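Local structure of putative regulatory protein SCO4313 (Streptomyces coelicolor, 2OI8) at residues F179-E190 / S202-L213. The protein probably binds cis-regulatory DNA as a TetR-family transcription factor and so controls transcription. Residues are numbered along the deposited sequence; the frame is centred on the assembly and turned at random.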
loop_
_atom_site.group_PDB
_atom_site.type_symbol
_atom_site.label_atom_id
_atom_site.label_comp_id
_atom_site.label_asym_id
_atom_site.label_seq_id
_atom_site.Cartn_x
_atom_site.Cartn_y
_atom_site.Cartn_z
ATOM N N PHE A 179 -10.471 -1.683 -11.685
ATOM C CA PHE A 179 -9.199 -2.083 -12.264
ATOM C C PHE A 179 -8.066 -1.497 -11.401
ATOM O O PHE A 179 -7.154 -2.197 -10.970
ATOM C CB PHE A 179 -9.187 -1.574 -13.717
ATOM C CG PHE A 179 -7.872 -1.704 -14.437
ATOM C CD1 PHE A 179 -6.866 -0.763 -14.254
ATOM C CD2 PHE A 179 -7.677 -2.722 -15.368
ATOM C CE1 PHE A 179 -5.673 -0.865 -14.935
ATOM C CE2 PHE A 179 -6.482 -2.825 -16.066
ATOM C CZ PHE A 179 -5.482 -1.893 -15.852
ATOM N N TRP A 180 -8.150 -0.198 -11.149
ATOM C CA TRP A 180 -7.165 0.510 -10.354
ATOM C C TRP A 180 -6.973 -0.163 -8.983
ATOM O O TRP A 180 -5.857 -0.503 -8.591
ATOM C CB TRP A 180 -7.639 1.948 -10.176
ATOM C CG TRP A 180 -6.601 2.932 -9.798
ATOM C CD1 TRP A 180 -6.631 3.778 -8.731
ATOM C CD2 TRP A 180 -5.388 3.200 -10.490
ATOM N NE1 TRP A 180 -5.507 4.552 -8.709
ATOM C CE2 TRP A 180 -4.720 4.218 -9.777
ATOM C CE3 TRP A 180 -4.791 2.679 -11.645
ATOM C CZ2 TRP A 180 -3.481 4.744 -10.186
ATOM C CZ3 TRP A 180 -3.539 3.200 -12.051
ATOM C CH2 TRP A 180 -2.907 4.219 -11.316
ATOM N N SER A 181 -8.067 -0.385 -8.267
ATOM C CA SER A 181 -7.945 -0.805 -6.887
ATOM C C SER A 181 -7.612 -2.271 -6.815
ATOM O O SER A 181 -6.758 -2.651 -6.046
ATOM C CB SER A 181 -9.217 -0.501 -6.122
ATOM O OG SER A 181 -10.247 -1.291 -6.664
ATOM N N ARG A 182 -8.269 -3.095 -7.619
ATOM C CA ARG A 182 -7.975 -4.530 -7.643
ATOM C C ARG A 182 -6.496 -4.887 -7.940
ATOM O O ARG A 182 -5.903 -5.731 -7.246
ATOM C CB ARG A 182 -8.917 -5.270 -8.603
ATOM C CG ARG A 182 -10.315 -5.366 -8.062
ATOM C CD ARG A 182 -11.247 -6.203 -8.913
ATOM N NE ARG A 182 -12.645 -5.951 -8.541
ATOM C CZ ARG A 182 -13.709 -6.456 -9.174
ATOM N NH1 ARG A 182 -13.561 -7.254 -10.220
ATOM N NH2 ARG A 182 -14.930 -6.155 -8.760
ATOM N N LEU A 183 -5.910 -4.245 -8.950
ATOM C CA LEU A 183 -4.514 -4.513 -9.351
ATOM C C LEU A 183 -3.439 -3.918 -8.423
ATOM O O LEU A 183 -2.322 -4.466 -8.289
ATOM C CB LEU A 183 -4.299 -4.049 -10.800
ATOM C CG LEU A 183 -5.225 -4.764 -11.793
ATOM C CD1 LEU A 183 -4.950 -4.272 -13.178
ATOM C CD2 LEU A 183 -5.099 -6.284 -11.730
ATOM N N HIS A 184 -3.770 -2.779 -7.811
ATOM C CA HIS A 184 -2.930 -2.197 -6.765
ATOM C C HIS A 184 -2.951 -3.039 -5.502
ATOM O O HIS A 184 -1.933 -3.142 -4.817
ATOM C CB HIS A 184 -3.317 -0.758 -6.487
ATOM C CG HIS A 184 -2.803 0.190 -7.522
ATOM N ND1 HIS A 184 -1.472 0.542 -7.607
ATOM C CD2 HIS A 184 -3.431 0.836 -8.535
ATOM C CE1 HIS A 184 -1.301 1.365 -8.630
ATOM N NE2 HIS A 184 -2.476 1.570 -9.201
ATOM N N GLY A 185 -4.105 -3.663 -5.235
ATOM C CA GLY A 185 -4.285 -4.572 -4.106
ATOM C C GLY A 185 -3.252 -5.660 -4.206
ATOM O O GLY A 185 -2.532 -5.910 -3.254
ATOM N N VAL A 186 -3.132 -6.285 -5.375
ATOM C CA VAL A 186 -2.111 -7.324 -5.505
ATOM C C VAL A 186 -0.682 -6.782 -5.661
ATOM O O VAL A 186 0.227 -7.298 -5.044
ATOM C CB VAL A 186 -2.488 -8.450 -6.494
ATOM C CG1 VAL A 186 -3.806 -8.178 -7.159
ATOM C CG2 VAL A 186 -1.364 -8.748 -7.490
ATOM N N LEU A 187 -0.497 -5.703 -6.404
ATOM C CA LEU A 187 0.836 -5.143 -6.542
ATOM C C LEU A 187 1.439 -4.704 -5.224
ATOM O O LEU A 187 2.598 -5.016 -4.926
ATOM C CB LEU A 187 0.856 -3.986 -7.559
ATOM C CG LEU A 187 0.660 -4.429 -9.007
ATOM C CD1 LEU A 187 0.579 -3.214 -9.918
ATOM C CD2 LEU A 187 1.770 -5.400 -9.439
ATOM N N SER A 188 0.677 -3.990 -4.416
ATOM C CA SER A 188 1.279 -3.500 -3.193
ATOM C C SER A 188 1.346 -4.574 -2.128
ATOM O O SER A 188 2.246 -4.569 -1.299
ATOM C CB SER A 188 0.580 -2.252 -2.710
ATOM O OG SER A 188 -0.794 -2.473 -2.731
ATOM N N LEU A 189 0.437 -5.540 -2.169
ATOM C CA LEU A 189 0.573 -6.689 -1.266
ATOM C C LEU A 189 1.794 -7.476 -1.587
ATOM O O LEU A 189 2.480 -7.892 -0.680
ATOM C CB LEU A 189 -0.650 -7.608 -1.260
ATOM C CG LEU A 189 -1.875 -7.089 -0.502
ATOM C CD1 LEU A 189 -2.980 -8.113 -0.643
ATOM C CD2 LEU A 189 -1.562 -6.845 0.981
ATOM N N GLU A 190 2.095 -7.679 -2.869
ATOM C CA GLU A 190 3.340 -8.385 -3.196
ATOM C C GLU A 190 4.589 -7.571 -2.895
ATOM O O GLU A 190 5.483 -8.069 -2.205
ATOM C CB GLU A 190 3.363 -9.033 -4.589
ATOM C CG GLU A 190 3.098 -8.178 -5.791
ATOM C CD GLU A 190 2.643 -9.026 -7.004
ATOM O OE1 GLU A 190 3.147 -10.166 -7.188
ATOM O OE2 GLU A 190 1.776 -8.551 -7.783
ATOM N N SER A 202 2.001 -15.287 -6.993
ATOM C CA SER A 202 1.214 -14.054 -6.994
ATOM C C SER A 202 1.015 -13.455 -8.394
ATOM O O SER A 202 0.002 -12.813 -8.636
ATOM C CB SER A 202 1.849 -13.016 -6.066
ATOM O OG SER A 202 3.043 -12.492 -6.629
ATOM N N ALA A 203 1.966 -13.672 -9.304
ATOM C CA ALA A 203 1.791 -13.273 -10.699
ATOM C C ALA A 203 0.546 -13.931 -11.320
ATOM O O ALA A 203 -0.123 -13.337 -12.172
ATOM C CB ALA A 203 3.032 -13.607 -11.506
ATOM N N LEU A 204 0.239 -15.150 -10.882
ATOM C CA LEU A 204 -0.932 -15.884 -11.387
ATOM C C LEU A 204 -2.184 -15.333 -10.739
ATOM O O LEU A 204 -3.189 -15.132 -11.424
ATOM C CB LEU A 204 -0.812 -17.397 -11.154
ATOM C CG LEU A 204 -0.122 -18.300 -12.189
ATOM C CD1 LEU A 204 0.983 -17.612 -12.991
ATOM C CD2 LEU A 204 0.412 -19.581 -11.528
ATOM N N LEU A 205 -2.103 -15.069 -9.428
ATOM C CA LEU A 205 -3.135 -14.276 -8.737
ATOM C C LEU A 205 -3.476 -12.984 -9.501
ATOM O O LEU A 205 -4.649 -12.699 -9.753
ATOM C CB LEU A 205 -2.755 -13.967 -7.282
ATOM C CG LEU A 205 -3.686 -12.941 -6.614
ATOM C CD1 LEU A 205 -5.157 -13.377 -6.572
ATOM C CD2 LEU A 205 -3.198 -12.542 -5.227
ATOM N N PHE A 206 -2.446 -12.243 -9.892
ATOM C CA PHE A 206 -2.609 -11.017 -10.655
ATOM C C PHE A 206 -3.336 -11.297 -11.962
ATOM O O PHE A 206 -4.287 -10.579 -12.297
ATOM C CB PHE A 206 -1.235 -10.374 -10.916
ATOM C CG PHE A 206 -1.300 -9.064 -11.661
ATOM C CD1 PHE A 206 -1.469 -9.036 -13.051
ATOM C CD2 PHE A 206 -1.168 -7.858 -10.981
ATOM C CE1 PHE A 206 -1.512 -7.809 -13.749
ATOM C CE2 PHE A 206 -1.224 -6.616 -11.673
ATOM C CZ PHE A 206 -1.389 -6.598 -13.057
ATOM N N GLU A 207 -2.892 -12.331 -12.690
ATOM C CA GLU A 207 -3.589 -12.793 -13.904
ATOM C C GLU A 207 -5.052 -13.136 -13.659
ATOM O O GLU A 207 -5.911 -12.804 -14.492
ATOM C CB GLU A 207 -2.926 -14.027 -14.541
ATOM C CG GLU A 207 -1.695 -13.766 -15.370
ATOM C CD GLU A 207 -1.847 -12.583 -16.291
ATOM O OE1 GLU A 207 -2.546 -12.687 -17.329
ATOM O OE2 GLU A 207 -1.250 -11.538 -15.965
ATOM N N ALA A 208 -5.317 -13.840 -12.557
ATOM C CA ALA A 208 -6.678 -14.219 -12.213
ATOM C C ALA A 208 -7.530 -12.965 -11.995
ATOM O O ALA A 208 -8.597 -12.828 -12.597
ATOM C CB ALA A 208 -6.700 -15.106 -10.998
ATOM N N GLU A 209 -7.044 -12.039 -11.170
ATOM C CA GLU A 209 -7.786 -10.817 -10.865
ATOM C C GLU A 209 -8.068 -9.981 -12.101
ATOM O O GLU A 209 -9.143 -9.412 -12.229
ATOM C CB GLU A 209 -7.061 -9.989 -9.807
ATOM C CG GLU A 209 -7.241 -10.529 -8.406
ATOM C CD GLU A 209 -8.675 -10.436 -7.939
ATOM O OE1 GLU A 209 -9.103 -9.336 -7.551
ATOM O OE2 GLU A 209 -9.394 -11.456 -7.964
ATOM N N LEU A 210 -7.095 -9.927 -13.006
ATOM C CA LEU A 210 -7.250 -9.247 -14.277
ATOM C C LEU A 210 -8.347 -9.923 -15.089
ATOM O O LEU A 210 -9.297 -9.277 -15.517
ATOM C CB LEU A 210 -5.924 -9.256 -15.045
ATOM C CG LEU A 210 -5.906 -8.901 -16.543
ATOM C CD1 LEU A 210 -6.404 -7.474 -16.821
ATOM C CD2 LEU A 210 -4.505 -9.087 -17.078
ATOM N N LYS A 211 -8.215 -11.228 -15.284
ATOM C CA LYS A 211 -9.166 -11.986 -16.082
ATOM C C LYS A 211 -10.587 -11.736 -15.550
ATOM O O LYS A 211 -11.448 -11.266 -16.285
ATOM C CB LYS A 211 -8.802 -13.475 -16.064
ATOM C CG LYS A 211 -8.702 -14.114 -17.437
ATOM C CD LYS A 211 -8.393 -15.622 -17.372
ATOM C CE LYS A 211 -6.881 -15.917 -17.430
ATOM N NZ LYS A 211 -6.184 -15.802 -16.109
ATOM N N ASP A 212 -10.790 -12.016 -14.262
ATOM C CA ASP A 212 -12.045 -11.802 -13.515
ATOM C C ASP A 212 -12.672 -10.420 -13.731
ATOM O O ASP A 212 -13.877 -10.221 -13.562
ATOM C CB ASP A 212 -11.724 -11.963 -12.026
ATOM C CG ASP A 212 -12.908 -12.403 -11.201
ATOM O OD1 ASP A 212 -13.930 -11.683 -11.154
ATOM O OD2 ASP A 212 -12.789 -13.460 -10.551
ATOM N N LEU A 213 -11.826 -9.471 -14.099
ATOM C CA LEU A 213 -12.188 -8.068 -14.172
ATOM C C LEU A 213 -12.557 -7.693 -15.601
ATOM O O LEU A 213 -13.430 -6.854 -15.834
ATOM C CB LEU A 213 -10.991 -7.257 -13.682
ATOM C CG LEU A 213 -10.826 -5.753 -13.811
ATOM C CD1 LEU A 213 -11.804 -5.003 -12.919
ATOM C CD2 LEU A 213 -9.391 -5.462 -13.422
HETATM O O HOH W 1 -7.376 -7.628 -6.246
HETATM O O HOH W 2 -10.898 -8.828 -10.626
#
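Antiparallel helices 170-191 and 202-213 form a hairpin in the TetR-type C-terminal domain, consistent with one half of the intersubunit four-helix bundle of this family. The axes of segments 179-190 and 202-213 approach to 9.8 Å, their N-to-C directions 174° apart. F206 fills the middle: with CG anti to the backbone N (chi1 -178°), its ring reaches across to L183, V186 and L187. L183 CD2 sits over one face in a CH-pi contact, 4.1 Å from the centroid and 20° off the normal, while V186 CG2 meets the ring edge at CD2. Within its own helix L183 lays CD1 over the F179 ring; L213 CD2 packs against F179 CA and CD2 where 179-190 begins and 202-213 ends.

The polar flank faces the second subunit. R182 and E209 of one chain do not pair directly: R182 NE makes a salt bridge to E209 OE1 of the second subunit, reciprocally, and E209 OE2 hydrogen-bonds S178 OG of that subunit. Two waters stitch the hairpin here, one from R182 O to E209 OE1, the other between R182 NH1 and E209 O. At the opposite end E190, salt-bridged to R97, accepts a hydrogen bond from S202 OG at OE1, its modelled 2.4 Å length doubtful.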